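Local coordinates for protein D-alanyl-D-alanine carboxypeptidase (Streptococcus pneumoniae R6, PDB 1XP4) that probably removes the C-terminal D-alanine from the peptide stems of cell-wall precursors, as a serine-type D-Ala-D-Ala carboxypeptidase of the S11 family, at residues F10-K15 with T248-A253; P36-S41 with E165-A170; L101-N106 with M201-T206. All coordinates share one frame; numbering follows the deposited sequence.

Contact 1 of 3, residues F10-K15 with T248-A253; sequences FTIAAK and TVVLNA
The end of a central strand in the five-stranded antiparallel sheet, where 248-251 runs into a corner at Asn-252, receives the loop 10-15 that leads into the neighbouring strand 17-21. The backbones meet at a single bridge, Ala-14 with Ala-253, their CA atoms 3.8 Å apart. Beside it the amide N of Lys-15 donates to Asn-252 O over 2.9 Å, with an N-H...O angle of 152°; the donor stands above the carbonyl plane, 41° out of it. The same oxygen takes a CA-H...O contact from Ala-14 CA at 3.2 Å, and Ala-13 O receives another from Ala-253 CA at 3.4 Å. Ala-13 is the centre of an inverse gamma turn, which bends the loop just ahead of the bridge. In this fold of the beta-lactamase clan helix 262-277 packs on the face that carries Val-250 and also touches Ile-12, while helix 170-183 meets Val-249 and Leu-251. Ile-12 has CG1 anti to its backbone N (chi1 -171°), and its CD1 crosses obliquely onto Val-250 CG2 at 3.5 Å; the other branch, Val-250 CG1, meets Ala-14 CB at 3.9 Å. Lys-15 and Asn-252 lie alongside one another, pointing the same way, with CB of Lys-15 and CB of Asn-252 3.5 Å apart. Farther up the loop, Phe-10 stacks on Tyr-273 of helix 262-277, while Lys-31 NZ bonds to the carbonyl oxygens of Ile-12 and Ala-14.

Contact 2 of 3, residues P36-S41 with E165-A170; sequences PVEIAS and ENKLSA. With SO4 (sulfate ion), chain E.
Ile-39 holds its CG1 in the crowded position between backbone N and carbonyl carbon (chi1 56°), and this turns CD1 obliquely across Leu-168, where it meets CD1 of Leu-168 at 3.4 Å. Glu-38 starts with CG beside its own N and then bends at chi2 (69°), so that its carboxylate runs alongside the aliphatic part of Lys-167, whose chain is itself bent at three successive torsions. The backbones are joined by a short, weakly bonded antiparallel pairing: Val-37 and Leu-168 form a hydrogen-bonded pair, with Leu-168 N giving to Val-37 O at 2.9 Å and Val-37 N giving to Leu-168 O at 3.2 Å, the latter straight at the hydrogen (167°) although the donor stands well above the carbonyl plane. Asn-166 O adds a CA-H...O contact from Glu-38 CA at 3.4 Å. Glu-165 crosses the stem of Glu-38 at about a right angle, its OE1 lying 3.6 Å from Glu-38 CG, while its OE2 is bonded to Asn-148. Segment 36-41 ends at Ser-41, the probable acyl-ester nucleophile, whose OG is bonded to Lys-44 and Ser-104 and weakly approaches a sulfate ion, probably from the crystallisation liquor. Asn-166 bonds through ND2 to Thr-43 OG1 and Asn-143 O and through OD1 to Val-142 N, and probably helps to hold the turn before Ser-41. Glu-38 OE2 and Lys-167 NZ stay 4.2 Å apart, beyond a salt bridge, so the ammonium probably eases the charge of Glu-38 without a close ion pair.

Contact 3 of 3, residues L101-N106 with M201-T206; sequences LVSSAN and MTITST
The flat groups that meet here are peptide units, not rings, and the carbonyl of Val-102, at the end of helix 93-103, gathers most of the partners. Its oxygen takes a CA-H...O contact from Ser-205 CA at 3.1 Å, fairly straight at 160°, and a weak, bent hydrogen bond from Thr-206 N at 3.3 Å (125° at the hydrogen). The peptide oxygen of Thr-204 lies beside it as a second acceptor, without bonding to it, and takes a weak bond from Ser-103 OG at 3.4 Å. Ser-103 carries that hydroxyl beside its own backbone N, where it also lies against the branch point of Ile-203, nearest to its CB. Val-102 has CG1 anti to its N, which lays this methyl along the backbone of Ser-205, 3.5 Å from its CA, while CB of Val-102 faces the tip of Ile-203, CD1, at 4.1 Å. A water links Leu-101 O, to which it donates at 3.0 Å, to Thr-206 OG1 at 2.6 Å, a hydroxyl also bonded to Thr-225. Just past the helix, Ser-104 has a positive phi (60°); its OG is bonded to Ser-41 OG, and Asn-106 OD1 takes a bond from Lys-44 NZ. The helix end and the residues just after strand 201-204, Thr-206 above all, border the probable active site, and Ser-104 to Asn-106 match the SxN motif of penicillin-binding proteins.

Overall arrangement
Contacts 2 and 3 share the probable catalytic cleft: Ser-41 OG of 36-41 and Ser-104 OG of 101-106 are 2.8 Å apart, a probable hydrogen bond, although the contact centres are 21 Å apart. Their segments alternate along the chain, and a sulfate, probably from the crystallisation liquor, approaches both serines weakly and is bonded to Thr-225 and Thr-227. Thr-206 of contact 3 has its side chain about 5 Å from that of Lys-224, the predicted substrate-binding lysine. Contact 1 encloses both others in sequence and backs contact 2: Leu-251 CD1 packs on Ala-170 CB at 3.8 Å and on Val-37 CG2 at 3.9 Å. Contacts 1 and 3 do not touch, their nearest atoms being about 12 Å apart.

Contact 1 of 3, residues F10-K15 with T248-A253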
loop_
_atom_site.group_PDB
_atom_site.type_symbol
_atom_site.label_atom_id
_atom_site.label_comp_id
_atom_site.label_asym_id
_atom_site.label_seq_id
_atom_site.Cartn_x
_atom_site.Cartn_y
_atom_site.Cartn_z
ATOM N N PHE A 10 -6.827 -1.227 -23.985
ATOM C CA PHE A 10 -7.386 -0.460 -22.832
ATOM C C PHE A 10 -6.537 0.734 -22.408
ATOM O O PHE A 10 -5.316 0.640 -22.325
ATOM C CB PHE A 10 -7.563 -1.368 -21.612
ATOM C CG PHE A 10 -7.816 -0.615 -20.326
ATOM C CD1 PHE A 10 -9.047 -0.012 -20.082
ATOM C CD2 PHE A 10 -6.813 -0.481 -19.374
ATOM C CE1 PHE A 10 -9.275 0.717 -18.900
ATOM C CE2 PHE A 10 -7.034 0.246 -18.190
ATOM C CZ PHE A 10 -8.268 0.844 -17.957
ATOM N N THR A 11 -7.211 1.844 -22.122
ATOM C CA THR A 11 -6.565 3.071 -21.661
ATOM C C THR A 11 -7.405 3.621 -20.514
ATOM O O THR A 11 -8.634 3.555 -20.551
ATOM C CB THR A 11 -6.510 4.143 -22.754
ATOM O OG1 THR A 11 -5.912 3.592 -23.929
ATOM C CG2 THR A 11 -5.680 5.335 -22.284
ATOM N N ILE A 12 -6.749 4.164 -19.497
ATOM C CA ILE A 12 -7.468 4.702 -18.357
ATOM C C ILE A 12 -7.702 6.194 -18.503
ATOM O O ILE A 12 -6.856 6.919 -19.023
ATOM C CB ILE A 12 -6.710 4.417 -17.046
ATOM C CG1 ILE A 12 -7.590 4.797 -15.853
ATOM C CG2 ILE A 12 -5.372 5.161 -17.037
ATOM C CD1 ILE A 12 -7.293 3.984 -14.601
ATOM N N ALA A 13 -8.862 6.647 -18.046
ATOM C CA ALA A 13 -9.229 8.055 -18.129
ATOM C C ALA A 13 -8.625 8.834 -16.963
ATOM O O ALA A 13 -9.337 9.456 -16.163
ATOM C CB ALA A 13 -10.742 8.190 -18.136
ATOM N N ALA A 14 -7.301 8.782 -16.878
ATOM C CA ALA A 14 -6.548 9.465 -15.831
ATOM C C ALA A 14 -5.193 9.796 -16.440
ATOM O O ALA A 14 -4.742 9.096 -17.346
ATOM C CB ALA A 14 -6.378 8.550 -14.624
ATOM N N LYS A 15 -4.546 10.853 -15.959
ATOM C CA LYS A 15 -3.255 11.238 -16.512
ATOM C C LYS A 15 -2.144 10.278 -16.133
ATOM O O LYS A 15 -1.234 10.047 -16.924
ATOM C CB LYS A 15 -2.870 12.650 -16.067
ATOM C CG LYS A 15 -3.809 13.719 -16.567
ATOM C CD LYS A 15 -3.140 15.085 -16.610
ATOM C CE LYS A 15 -4.130 16.165 -17.056
ATOM N NZ LYS A 15 -4.782 15.835 -18.361
ATOM N N THR A 248 -4.149 -0.289 -6.581
ATOM C CA THR A 248 -4.455 0.629 -7.665
ATOM C C THR A 248 -4.100 2.075 -7.344
ATOM O O THR A 248 -4.407 2.581 -6.260
ATOM C CB THR A 248 -5.966 0.520 -8.004
ATOM O OG1 THR A 248 -6.151 -0.519 -8.971
ATOM C CG2 THR A 248 -6.525 1.833 -8.539
ATOM N N VAL A 249 -3.450 2.733 -8.297
ATOM C CA VAL A 249 -3.178 4.134 -8.122
ATOM C C VAL A 249 -3.628 4.899 -9.358
ATOM O O VAL A 249 -3.118 4.757 -10.440
ATOM C CB VAL A 249 -1.680 4.248 -7.926
ATOM C CG1 VAL A 249 -1.310 5.677 -7.631
ATOM C CG2 VAL A 249 -1.236 3.360 -6.769
ATOM N N VAL A 250 -4.703 5.689 -9.203
ATOM C CA VAL A 250 -5.190 6.536 -10.286
ATOM C C VAL A 250 -4.987 8.016 -9.857
ATOM O O VAL A 250 -5.695 8.510 -9.005
ATOM C CB VAL A 250 -6.703 6.241 -10.439
ATOM C CG1 VAL A 250 -7.444 7.415 -11.098
ATOM C CG2 VAL A 250 -6.989 4.991 -11.244
ATOM N N LEU A 251 -3.997 8.753 -10.450
ATOM C CA LEU A 251 -3.857 10.169 -10.003
ATOM C C LEU A 251 -3.738 11.217 -11.095
ATOM O O LEU A 251 -2.772 11.965 -11.154
ATOM C CB LEU A 251 -2.628 10.415 -9.126
ATOM C CG LEU A 251 -1.731 9.228 -8.861
ATOM C CD1 LEU A 251 -0.302 9.484 -9.307
ATOM C CD2 LEU A 251 -1.637 8.966 -7.375
ATOM N N ASN A 252 -4.708 11.193 -12.001
ATOM C CA ASN A 252 -5.355 12.441 -12.241
ATOM C C ASN A 252 -6.537 12.210 -13.154
ATOM O O ASN A 252 -6.444 12.279 -14.374
ATOM C CB ASN A 252 -4.372 13.341 -12.935
ATOM C CG ASN A 252 -4.848 14.743 -12.722
ATOM O OD1 ASN A 252 -4.049 15.692 -12.646
ATOM N ND2 ASN A 252 -6.154 14.875 -12.522
ATOM N N ALA A 253 -7.692 11.805 -12.542
ATOM C CA ALA A 253 -8.741 11.208 -13.309
ATOM C C ALA A 253 -9.357 12.288 -14.102
ATOM O O ALA A 253 -9.508 13.389 -13.629
ATOM C CB ALA A 253 -9.780 10.588 -12.388
#

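Contact 2 of 3, residues P36-S41 with E165-A170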
loop_
_atom_site.group_PDB
_atom_site.type_symbol
_atom_site.label_atom_id
_atom_site.label_comp_id
_atom_site.label_asym_id
_atom_site.label_seq_id
_atom_site.Cartn_x
_atom_site.Cartn_y
_atom_site.Cartn_z
ATOM N N PRO A 36 7.019 12.206 -11.242
ATOM C CA PRO A 36 6.468 12.648 -9.956
ATOM C C PRO A 36 5.400 13.712 -10.194
ATOM O O PRO A 36 5.564 14.579 -11.043
ATOM C CB PRO A 36 7.688 13.210 -9.234
ATOM C CG PRO A 36 8.816 12.364 -9.770
ATOM C CD PRO A 36 8.490 12.311 -11.250
ATOM N N VAL A 37 4.300 13.635 -9.454
ATOM C CA VAL A 37 3.216 14.600 -9.597
ATOM C C VAL A 37 2.528 14.762 -8.248
ATOM O O VAL A 37 2.742 13.957 -7.338
ATOM C CB VAL A 37 2.162 14.129 -10.635
ATOM C CG1 VAL A 37 2.785 14.038 -12.020
ATOM C CG2 VAL A 37 1.592 12.773 -10.224
ATOM N N GLU A 38 1.713 15.807 -8.122
ATOM C CA GLU A 38 0.974 16.075 -6.891
ATOM C C GLU A 38 0.081 14.873 -6.555
ATOM O O GLU A 38 -0.553 14.297 -7.445
ATOM C CB GLU A 38 0.098 17.320 -7.063
ATOM C CG GLU A 38 0.830 18.651 -7.203
ATOM C CD GLU A 38 1.601 18.804 -8.507
ATOM O OE1 GLU A 38 1.151 18.277 -9.541
ATOM O OE2 GLU A 38 2.654 19.476 -8.502
ATOM N N ILE A 39 0.013 14.504 -5.278
ATOM C CA ILE A 39 -0.803 13.358 -4.871
ATOM C C ILE A 39 -1.814 13.703 -3.785
ATOM O O ILE A 39 -2.520 12.830 -3.276
ATOM C CB ILE A 39 0.080 12.206 -4.365
ATOM C CG1 ILE A 39 0.971 12.705 -3.225
ATOM C CG2 ILE A 39 0.923 11.656 -5.516
ATOM C CD1 ILE A 39 1.765 11.621 -2.548
ATOM N N ALA A 40 -1.878 14.986 -3.445
ATOM C CA ALA A 40 -2.791 15.478 -2.424
ATOM C C ALA A 40 -2.793 14.553 -1.218
ATOM O O ALA A 40 -1.747 14.013 -0.848
ATOM C CB ALA A 40 -4.193 15.616 -2.994
ATOM N N SER A 41 -3.972 14.368 -0.625
ATOM C CA SER A 41 -4.163 13.540 0.573
ATOM C C SER A 41 -3.653 12.109 0.532
ATOM O O SER A 41 -3.683 11.425 1.553
ATOM C CB SER A 41 -5.645 13.512 0.977
ATOM O OG SER A 41 -6.017 14.681 1.684
ATOM N N GLU A 165 3.634 21.571 -3.239
ATOM C CA GLU A 165 2.774 20.440 -2.921
ATOM C C GLU A 165 3.635 19.183 -2.911
ATOM O O GLU A 165 4.645 19.122 -3.609
ATOM C CB GLU A 165 1.656 20.301 -3.959
ATOM C CG GLU A 165 0.550 21.313 -3.803
ATOM C CD GLU A 165 -0.751 20.846 -4.422
ATOM O OE1 GLU A 165 -1.075 19.646 -4.261
ATOM O OE2 GLU A 165 -1.453 21.677 -5.047
ATOM N N ASN A 166 3.261 18.186 -2.117
ATOM C CA ASN A 166 4.051 16.958 -2.092
ATOM C C ASN A 166 3.954 16.324 -3.469
ATOM O O ASN A 166 2.924 16.451 -4.135
ATOM C CB ASN A 166 3.523 15.966 -1.051
ATOM C CG ASN A 166 3.568 16.512 0.355
ATOM O OD1 ASN A 166 4.375 17.386 0.673
ATOM N ND2 ASN A 166 2.711 15.984 1.215
ATOM N N LYS A 167 5.015 15.643 -3.895
ATOM C CA LYS A 167 5.011 14.991 -5.200
ATOM C C LYS A 167 5.583 13.573 -5.175
ATOM O O LYS A 167 6.665 13.338 -4.636
ATOM C CB LYS A 167 5.798 15.827 -6.207
ATOM C CG LYS A 167 5.311 17.249 -6.342
ATOM C CD LYS A 167 4.903 17.555 -7.774
ATOM C CE LYS A 167 6.084 17.496 -8.729
ATOM N NZ LYS A 167 6.776 18.801 -8.880
ATOM N N LEU A 168 4.844 12.636 -5.760
ATOM C CA LEU A 168 5.267 11.243 -5.858
ATOM C C LEU A 168 4.736 10.685 -7.162
ATOM O O LEU A 168 3.693 11.125 -7.650
ATOM C CB LEU A 168 4.713 10.400 -4.708
ATOM C CG LEU A 168 5.550 10.289 -3.432
ATOM C CD1 LEU A 168 5.167 11.368 -2.442
ATOM C CD2 LEU A 168 5.314 8.928 -2.811
ATOM N N SER A 169 5.445 9.721 -7.740
ATOM C CA SER A 169 4.976 9.120 -8.981
ATOM C C SER A 169 3.987 8.012 -8.610
ATOM O O SER A 169 3.968 7.562 -7.461
ATOM C CB SER A 169 6.155 8.548 -9.781
ATOM O OG SER A 169 6.688 7.383 -9.178
ATOM N N ALA A 170 3.155 7.584 -9.557
ATOM C CA ALA A 170 2.193 6.527 -9.265
ATOM C C ALA A 170 2.987 5.293 -8.836
ATOM O O ALA A 170 2.574 4.545 -7.943
ATOM C CB ALA A 170 1.343 6.224 -10.494
HETATM S S SO4 E . -10.049 14.084 -0.173
HETATM O O1 SO4 E . -11.333 14.485 0.442
HETATM O O2 SO4 E . -9.572 12.837 0.451
HETATM O O3 SO4 E . -10.225 13.864 -1.623
HETATM O O4 SO4 E . -9.059 15.154 0.064
#

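Contact 3 of 3, residues L101-N106 with M201-T206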
loop_
_atom_site.group_PDB
_atom_site.type_symbol
_atom_site.label_atom_id
_atom_site.label_comp_id
_atom_site.label_asym_id
_atom_site.label_seq_id
_atom_site.Cartn_x
_atom_site.Cartn_y
_atom_site.Cartn_z
ATOM N N LEU A 101 -7.486 8.469 8.047
ATOM C CA LEU A 101 -7.723 7.562 6.935
ATOM C C LEU A 101 -9.137 7.538 6.377
ATOM O O LEU A 101 -9.327 7.371 5.175
ATOM C CB LEU A 101 -7.310 6.149 7.340
ATOM C CG LEU A 101 -5.812 5.959 7.587
ATOM C CD1 LEU A 101 -5.550 4.606 8.217
ATOM C CD2 LEU A 101 -5.073 6.091 6.273
ATOM N N VAL A 102 -10.129 7.710 7.239
ATOM C CA VAL A 102 -11.517 7.675 6.799
ATOM C C VAL A 102 -12.066 8.997 6.265
ATOM O O VAL A 102 -12.772 9.019 5.254
ATOM C CB VAL A 102 -12.430 7.196 7.942
ATOM C CG1 VAL A 102 -13.877 7.181 7.479
ATOM C CG2 VAL A 102 -11.992 5.812 8.404
ATOM N N SER A 103 -11.739 10.096 6.937
ATOM C CA SER A 103 -12.236 11.404 6.530
ATOM C C SER A 103 -11.167 12.347 5.976
ATOM O O SER A 103 -11.465 13.475 5.575
ATOM C CB SER A 103 -12.926 12.059 7.718
ATOM O OG SER A 103 -13.835 11.149 8.302
ATOM N N SER A 104 -9.924 11.889 5.962
ATOM C CA SER A 104 -8.830 12.698 5.456
ATOM C C SER A 104 -8.675 13.997 6.255
ATOM O O SER A 104 -8.222 15.017 5.726
ATOM C CB SER A 104 -9.058 13.015 3.971
ATOM O OG SER A 104 -7.883 13.542 3.367
ATOM N N ALA A 105 -9.049 13.958 7.530
ATOM C CA ALA A 105 -8.921 15.129 8.401
ATOM C C ALA A 105 -7.448 15.529 8.515
ATOM O O ALA A 105 -6.623 14.753 9.012
ATOM C CB ALA A 105 -9.477 14.811 9.779
ATOM N N ASN A 106 -7.117 16.738 8.070
ATOM C CA ASN A 106 -5.729 17.204 8.119
ATOM C C ASN A 106 -5.215 17.476 9.534
ATOM O O ASN A 106 -4.046 17.224 9.832
ATOM C CB ASN A 106 -5.555 18.452 7.247
ATOM C CG ASN A 106 -5.823 18.175 5.775
ATOM O OD1 ASN A 106 -5.173 17.322 5.169
ATOM N ND2 ASN A 106 -6.781 18.895 5.195
HETATM N N MSE A 201 -19.285 11.950 17.437
HETATM C CA MSE A 201 -19.916 12.225 16.149
HETATM C C MSE A 201 -19.541 11.148 15.137
HETATM O O MSE A 201 -18.583 10.398 15.338
HETATM C CB MSE A 201 -19.492 13.593 15.615
HETATM C CG MSE A 201 -18.080 13.620 15.070
HETATM SE SE MSE A 201 -17.659 15.285 14.212
HETATM C CE MSE A 201 -18.647 15.048 12.574
ATOM N N THR A 202 -20.294 11.073 14.046
ATOM C CA THR A 202 -20.025 10.075 13.018
ATOM C C THR A 202 -19.233 10.658 11.842
ATOM O O THR A 202 -19.576 11.716 11.312
ATOM C CB THR A 202 -21.349 9.478 12.475
ATOM O OG1 THR A 202 -22.190 9.125 13.575
ATOM C CG2 THR A 202 -21.086 8.227 11.644
ATOM N N ILE A 203 -18.159 9.981 11.449
ATOM C CA ILE A 203 -17.383 10.442 10.307
ATOM C C ILE A 203 -17.678 9.504 9.135
ATOM O O ILE A 203 -17.950 8.318 9.323
ATOM C CB ILE A 203 -15.858 10.475 10.594
ATOM C CG1 ILE A 203 -15.337 9.080 10.931
ATOM C CG2 ILE A 203 -15.571 11.435 11.720
ATOM C CD1 ILE A 203 -13.884 9.063 11.261
ATOM N N THR A 204 -17.640 10.051 7.926
ATOM C CA THR A 204 -17.926 9.288 6.724
ATOM C C THR A 204 -16.670 9.137 5.885
ATOM O O THR A 204 -15.846 10.052 5.814
ATOM C CB THR A 204 -19.006 9.998 5.871
ATOM O OG1 THR A 204 -20.233 10.053 6.606
ATOM C CG2 THR A 204 -19.235 9.260 4.561
ATOM N N SER A 205 -16.540 7.976 5.248
ATOM C CA SER A 205 -15.399 7.686 4.397
ATOM C C SER A 205 -15.528 8.440 3.080
ATOM O O SER A 205 -16.629 8.769 2.650
ATOM C CB SER A 205 -15.319 6.184 4.125
ATOM O OG SER A 205 -14.213 5.868 3.297
ATOM N N THR A 206 -14.393 8.719 2.450
ATOM C CA THR A 206 -14.373 9.426 1.178
ATOM C C THR A 206 -14.247 8.385 0.079
ATOM O O THR A 206 -14.280 8.708 -1.111
ATOM C CB THR A 206 -13.163 10.368 1.069
ATOM O OG1 THR A 206 -11.961 9.611 1.263
ATOM C CG2 THR A 206 -13.243 11.471 2.101
HETATM O O HOH W 1 -10.128 9.383 3.137
#